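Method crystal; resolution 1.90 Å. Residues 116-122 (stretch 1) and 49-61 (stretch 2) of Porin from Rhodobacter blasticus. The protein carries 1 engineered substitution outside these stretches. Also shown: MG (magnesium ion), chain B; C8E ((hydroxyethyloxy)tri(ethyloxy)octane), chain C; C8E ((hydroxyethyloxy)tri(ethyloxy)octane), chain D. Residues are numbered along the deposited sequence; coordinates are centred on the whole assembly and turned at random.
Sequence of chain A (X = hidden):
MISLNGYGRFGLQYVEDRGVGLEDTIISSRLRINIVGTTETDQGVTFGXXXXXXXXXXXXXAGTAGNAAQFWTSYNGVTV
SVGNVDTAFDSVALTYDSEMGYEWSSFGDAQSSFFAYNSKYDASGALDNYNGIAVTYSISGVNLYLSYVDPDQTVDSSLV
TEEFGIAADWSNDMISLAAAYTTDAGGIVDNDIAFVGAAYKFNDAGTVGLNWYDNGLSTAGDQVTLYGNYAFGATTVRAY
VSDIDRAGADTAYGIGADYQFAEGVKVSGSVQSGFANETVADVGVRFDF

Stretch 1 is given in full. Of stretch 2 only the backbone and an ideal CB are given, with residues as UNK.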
# COMPACT_ATOMS: atom_id res chain seq x y z
N ALA A 116 9.98 13.20 -15.18
CA ALA A 116 8.61 12.80 -15.59
C ALA A 116 7.92 12.30 -14.32
O ALA A 116 8.63 11.99 -13.33
CB ALA A 116 8.69 11.70 -16.65
N TYR A 117 6.62 12.08 -14.36
CA TYR A 117 5.96 11.51 -13.18
C TYR A 117 6.68 10.26 -12.65
O TYR A 117 6.96 9.34 -13.42
CB TYR A 117 4.54 11.09 -13.60
CG TYR A 117 3.67 10.55 -12.48
CD1 TYR A 117 3.17 11.37 -11.50
CD2 TYR A 117 3.38 9.19 -12.44
CE1 TYR A 117 2.36 10.85 -10.47
CE2 TYR A 117 2.56 8.66 -11.42
CZ TYR A 117 2.05 9.50 -10.46
OH TYR A 117 1.26 8.97 -9.45
N ASN A 118 6.92 10.18 -11.35
CA ASN A 118 7.68 9.01 -10.82
C ASN A 118 6.68 7.96 -10.36
O ASN A 118 5.93 8.21 -9.38
CB ASN A 118 8.56 9.45 -9.63
CG ASN A 118 9.57 10.51 -10.11
OD1 ASN A 118 10.29 10.26 -11.07
ND2 ASN A 118 9.62 11.64 -9.43
N SER A 119 6.65 6.82 -11.03
CA SER A 119 5.67 5.81 -10.70
C SER A 119 5.93 5.06 -9.41
O SER A 119 4.95 4.47 -8.91
CB SER A 119 5.51 4.78 -11.83
OG SER A 119 4.82 5.34 -12.92
N LYS A 120 7.14 5.06 -8.90
CA LYS A 120 7.51 4.29 -7.76
C LYS A 120 8.39 5.05 -6.77
O LYS A 120 8.83 6.15 -7.15
CB LYS A 120 8.42 3.12 -8.24
CG LYS A 120 7.58 2.14 -9.08
CD LYS A 120 8.46 0.93 -9.39
CE LYS A 120 7.67 -0.07 -10.20
NZ LYS A 120 8.50 -1.20 -10.68
N TYR A 121 8.66 4.47 -5.63
CA TYR A 121 9.54 5.05 -4.63
C TYR A 121 10.98 5.01 -5.22
O TYR A 121 11.21 4.34 -6.24
CB TYR A 121 9.45 4.24 -3.34
CG TYR A 121 10.16 2.88 -3.44
CD1 TYR A 121 11.52 2.72 -3.17
CD2 TYR A 121 9.44 1.76 -3.81
CE1 TYR A 121 12.15 1.48 -3.23
CE2 TYR A 121 10.03 0.51 -3.89
CZ TYR A 121 11.38 0.38 -3.60
OH TYR A 121 11.95 -0.89 -3.72
N ASP A 122 11.91 5.72 -4.64
CA ASP A 122 13.32 5.65 -5.11
C ASP A 122 14.22 5.33 -3.92
O ASP A 122 14.33 6.19 -3.05
CB ASP A 122 13.75 6.98 -5.71
CG ASP A 122 15.22 6.94 -6.16
OD1 ASP A 122 16.02 6.09 -5.77
OD2 ASP A 122 15.57 7.81 -6.98
N UNK A 49 -6.25 14.23 -5.50
CA UNK A 49 -4.97 13.73 -5.02
C UNK A 49 -4.81 12.33 -5.64
O UNK A 49 -5.83 11.64 -5.84
CB UNK A 49 -4.90 13.70 -3.49
N UNK A 50 -3.60 11.92 -6.02
CA UNK A 50 -3.44 10.58 -6.52
C UNK A 50 -2.16 9.93 -5.99
O UNK A 50 -1.12 10.57 -5.74
CB UNK A 50 -3.44 10.59 -8.05
N UNK A 51 -2.30 8.62 -5.83
CA UNK A 51 -1.21 7.78 -5.37
C UNK A 51 -1.15 6.59 -6.36
O UNK A 51 -2.22 6.11 -6.80
CB UNK A 51 -1.42 7.33 -3.92
N UNK A 52 0.03 6.07 -6.67
CA UNK A 52 0.17 4.88 -7.51
C UNK A 52 0.90 3.75 -6.76
O UNK A 52 1.88 3.98 -6.00
CB UNK A 52 0.92 5.23 -8.80
N UNK A 53 0.47 2.51 -6.94
CA UNK A 53 1.11 1.31 -6.43
C UNK A 53 1.38 0.46 -7.69
O UNK A 53 0.48 0.07 -8.41
CB UNK A 53 0.25 0.58 -5.40
N UNK A 54 2.67 0.37 -8.07
CA UNK A 54 3.03 -0.37 -9.25
C UNK A 54 4.10 -1.41 -8.93
O UNK A 54 5.07 -1.06 -8.26
CB UNK A 54 3.51 0.58 -10.35
N UNK A 55 3.89 -2.62 -9.44
CA UNK A 55 4.85 -3.69 -9.28
C UNK A 55 5.29 -4.12 -10.70
O UNK A 55 4.46 -4.24 -11.62
CB UNK A 55 4.26 -4.85 -8.49
N UNK A 56 6.58 -4.36 -10.86
CA UNK A 56 7.15 -4.92 -12.06
C UNK A 56 7.98 -6.17 -11.73
O UNK A 56 8.58 -6.27 -10.68
CB UNK A 56 8.01 -3.87 -12.78
N UNK A 57 8.03 -7.12 -12.66
CA UNK A 57 8.88 -8.31 -12.44
C UNK A 57 10.31 -7.81 -12.22
O UNK A 57 10.78 -6.83 -12.83
CB UNK A 57 8.81 -9.28 -13.62
N UNK A 58 10.98 -8.45 -11.27
CA UNK A 58 12.37 -8.05 -10.94
C UNK A 58 12.44 -7.05 -9.80
O UNK A 58 13.56 -6.80 -9.31
CB UNK A 58 13.05 -7.45 -12.17
N UNK A 59 11.30 -6.42 -9.38
CA UNK A 59 11.36 -5.40 -8.33
C UNK A 59 11.98 -5.95 -7.04
O UNK A 59 11.74 -7.07 -6.57
CB UNK A 59 9.96 -4.86 -8.04
N UNK A 60 12.80 -5.08 -6.46
CA UNK A 60 13.49 -5.43 -5.23
C UNK A 60 12.47 -5.79 -4.13
O UNK A 60 11.41 -5.17 -3.99
CB UNK A 60 14.39 -4.28 -4.78
N UNK A 61 12.83 -6.78 -3.34
CA UNK A 61 12.10 -7.30 -2.23
C UNK A 61 10.83 -8.05 -2.59
O UNK A 61 10.11 -8.42 -1.65
CB UNK A 61 11.76 -6.15 -1.28
MG MG B . 9.25 -6.53 -17.01
C1 C8E C . 8.20 3.72 2.20
C2 C8E C . 7.88 2.89 1.04
C3 C8E C . 8.69 1.67 1.00
C4 C8E C . 9.80 1.97 0.09
C5 C8E C . 11.01 1.74 0.93
C6 C8E C . 11.77 0.66 0.40
C7 C8E C . 13.07 1.00 0.92
C8 C8E C . 14.03 -0.09 0.65
O9 C8E C . 15.42 0.24 0.50
C10 C8E C . 16.14 0.41 1.71
C11 C8E C . 17.57 0.71 1.33
O12 C8E C . 18.16 -0.33 0.48
C13 C8E C . 18.14 -0.15 -0.98
C14 C8E C . 17.26 -1.02 -1.93
O15 C8E C . 17.52 -1.51 -3.29
C16 C8E C . 16.76 -0.81 -4.29
C17 C8E C . 15.23 -0.98 -4.34
O18 C8E C . 14.31 -0.53 -5.31
C19 C8E C . 14.48 -0.81 -6.72
C20 C8E C . 13.22 -1.54 -7.46
O21 C8E C . 13.65 -2.81 -7.97
C1 C8E D . 8.80 -2.38 -1.62
C2 C8E D . 7.95 -2.83 -0.53
C3 C8E D . 8.51 -2.50 0.78
C4 C8E D . 9.20 -3.70 1.23
C5 C8E D . 10.61 -3.25 1.45
C6 C8E D . 10.95 -3.36 2.83
C7 C8E D . 12.38 -3.48 2.72
C8 C8E D . 13.00 -3.44 4.05
O9 C8E D . 14.25 -4.12 4.25
C10 C8E D . 15.40 -3.42 3.82
C11 C8E D . 16.59 -4.28 4.16
O12 C8E D . 16.66 -4.63 5.57
C13 C8E D . 16.09 -5.92 6.03
C14 C8E D . 14.80 -6.01 6.89
O15 C8E D . 14.43 -6.96 7.96
C16 C8E D . 13.44 -7.91 7.54
C17 C8E D . 12.01 -7.43 7.24
O18 C8E D . 10.85 -8.19 6.98
C19 C8E D . 10.40 -9.25 7.85
C20 C8E D . 8.87 -9.13 8.40
O21 C8E D . 8.89 -9.04 9.83

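Positions 49 to 56 form the end of a strand that begins earlier in the chain, so side chains should alternate about it, and the ideal CB positions test which of them meet stretch 1.

Position 49 has nothing of stretch 1 within 5.5 Å of its ideal CB; the contact sets no requirement, and the residue is Ala49. Position 50 points toward stretch 1, with its ideal CB 5.2 Å from Tyr117 OH. That gap leaves room for a long side chain, polar or aliphatic, able to lie against the tyrosine. Lys50 does so: its CE comes 3.6 Å from Tyr117 OH, and its NZ sits 5.0 Å from the centroid of the Tyr117 ring, 23° off the normal, a cation-pi contact over the face. Its backbone also takes part, as water 1 donates to Lys50 O (2.8 Å) and accepts from Tyr117 OH (2.6 Å).

Positions 51, 53 and 55 point away, their ideal CB atoms out of range, so stretch 1 cannot choose among side chains there. They are Leu51, Met53 and Trp55.

At position 52 the ideal CB lies 3.8 Å from Tyr117 OH and 4.1 Å from Ser119 O. Ser119 OG, farther along, could accept a hydrogen bond, so a long donor such as arginine, lysine or glutamine would suit. Arg52 extends t, t, m and its NH1 donates to Ser119 OG at 3.0 Å (147°). Ser119 OG lies near the guanidinium plane, whereas Tyr117 CE2, 3.5 Å from Arg52 NH1, lies over one face of that group.

Position 54 faces the aliphatic part of Lys120, its ideal CB 4.2 Å from Lys120 CE and 4.4 Å from Ser119 O. Methylenes would pack here, and a polar end would also be tolerated. Gln54 offers both: Gln54 NE2 lies 3.8 Å from Lys120 CE and is turned toward 56.

At position 56 the ideal CB is 3.4 Å from Lys120 NZ, a charge calling for a short acid or another acceptor. Asp56 forms a salt bridge, Lys120 NZ to Asp56 OD2, at 2.6 Å, and Gln54 NE2 donates to Asp56 OD2 at 3.0 Å.

Position 57 points away from stretch 1, but its ideal CB lies 4.4 Å from the magnesium ion MG, which favours a short oxygen ligand such as an acid; Asp57 binds MG through OD1 at 2.1 Å. Position 58 has phi/psi 93/-13, where a CB would jam against the preceding carbonyl O; Gly58 completes a type II turn running from 56 to 59.

Position 59 has its ideal CB 4.7 Å from Lys120 NZ, so an acidic or neutral acceptor fits. Asp59 makes the second salt bridge, Lys120 NZ to Asp59 OD2 at 2.9 Å, while Asp56 N donates to Asp59 OD2 at 2.9 Å, so one oxygen serves both lysine and turn.

The ideal CB of position 60 lies 4.3 Å from Tyr121 OH; small or modest side chains could fit. Ala60 has its CB 4.1 Å from Tyr121 OH. Position 61 points toward stretch 1 without close contact from CB, but detergent lies nearby, favouring a large apolar group. Phe61 packs one ring face on a C8E chain, with Tyr121 OH at its edge.

Stretch 2 (49-61) AKLRMQWDDGDAF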
# COMPACT_ATOMS: atom_id res chain seq x y z
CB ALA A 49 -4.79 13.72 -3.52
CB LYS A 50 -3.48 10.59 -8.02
CG LYS A 50 -2.20 10.23 -8.76
CD LYS A 50 -2.50 9.77 -10.20
CE LYS A 50 -1.57 10.39 -11.25
NZ LYS A 50 -1.97 10.08 -12.64
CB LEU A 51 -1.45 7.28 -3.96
CG LEU A 51 -0.32 6.56 -3.27
CD1 LEU A 51 0.83 7.50 -2.95
CD2 LEU A 51 -0.79 5.90 -1.98
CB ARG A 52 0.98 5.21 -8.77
CG ARG A 52 1.25 4.06 -9.73
CD ARG A 52 1.72 4.56 -11.10
NE ARG A 52 0.58 5.31 -11.77
CZ ARG A 52 0.75 5.94 -12.93
NH1 ARG A 52 1.96 5.94 -13.56
NH2 ARG A 52 -0.26 6.55 -13.54
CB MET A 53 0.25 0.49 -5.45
CG MET A 53 0.06 1.32 -4.14
SD MET A 53 -1.05 0.35 -3.02
CE MET A 53 0.20 -0.75 -2.37
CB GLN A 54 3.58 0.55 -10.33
CG GLN A 54 3.90 -0.16 -11.67
CD GLN A 54 4.32 0.90 -12.69
OE1 GLN A 54 3.48 1.79 -12.97
NE2 GLN A 54 5.53 0.83 -13.20
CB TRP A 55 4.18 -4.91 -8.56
CG TRP A 55 5.14 -6.09 -8.50
CD1 TRP A 55 6.09 -6.33 -7.55
CD2 TRP A 55 5.20 -7.18 -9.44
NE1 TRP A 55 6.74 -7.50 -7.84
CE2 TRP A 55 6.24 -8.04 -9.00
CE3 TRP A 55 4.54 -7.47 -10.63
CZ2 TRP A 55 6.61 -9.18 -9.71
CZ3 TRP A 55 4.89 -8.62 -11.34
CH2 TRP A 55 5.95 -9.48 -10.86
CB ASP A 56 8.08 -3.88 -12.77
CG ASP A 56 7.23 -2.76 -13.41
OD1 ASP A 56 6.85 -2.92 -14.57
OD2 ASP A 56 7.00 -1.73 -12.75
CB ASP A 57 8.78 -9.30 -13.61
CG ASP A 57 9.38 -8.68 -14.85
OD1 ASP A 57 8.64 -7.93 -15.55
OD2 ASP A 57 10.59 -8.87 -15.11
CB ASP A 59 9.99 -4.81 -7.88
CG ASP A 59 9.52 -3.73 -8.85
OD1 ASP A 59 10.29 -3.37 -9.72
OD2 ASP A 59 8.34 -3.31 -8.75
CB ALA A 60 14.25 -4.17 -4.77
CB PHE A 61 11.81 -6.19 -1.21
CG PHE A 61 13.03 -5.33 -0.90
CD1 PHE A 61 14.13 -5.90 -0.27
CD2 PHE A 61 13.04 -4.00 -1.24
CE1 PHE A 61 15.23 -5.10 0.00
CE2 PHE A 61 14.14 -3.20 -0.98
CZ PHE A 61 15.24 -3.76 -0.35
O HOH W 1 1.18 10.41 -7.25
O HOH W 2 4.30 2.46 -6.98
O HOH W 3 6.23 3.24 -15.02
O HOH W 4 7.43 -4.97 -16.31
O HOH W 5 10.46 -5.16 -15.32
O HOH W 6 11.36 -7.42 -17.25
O HOH W 7 10.59 -2.83 -4.90
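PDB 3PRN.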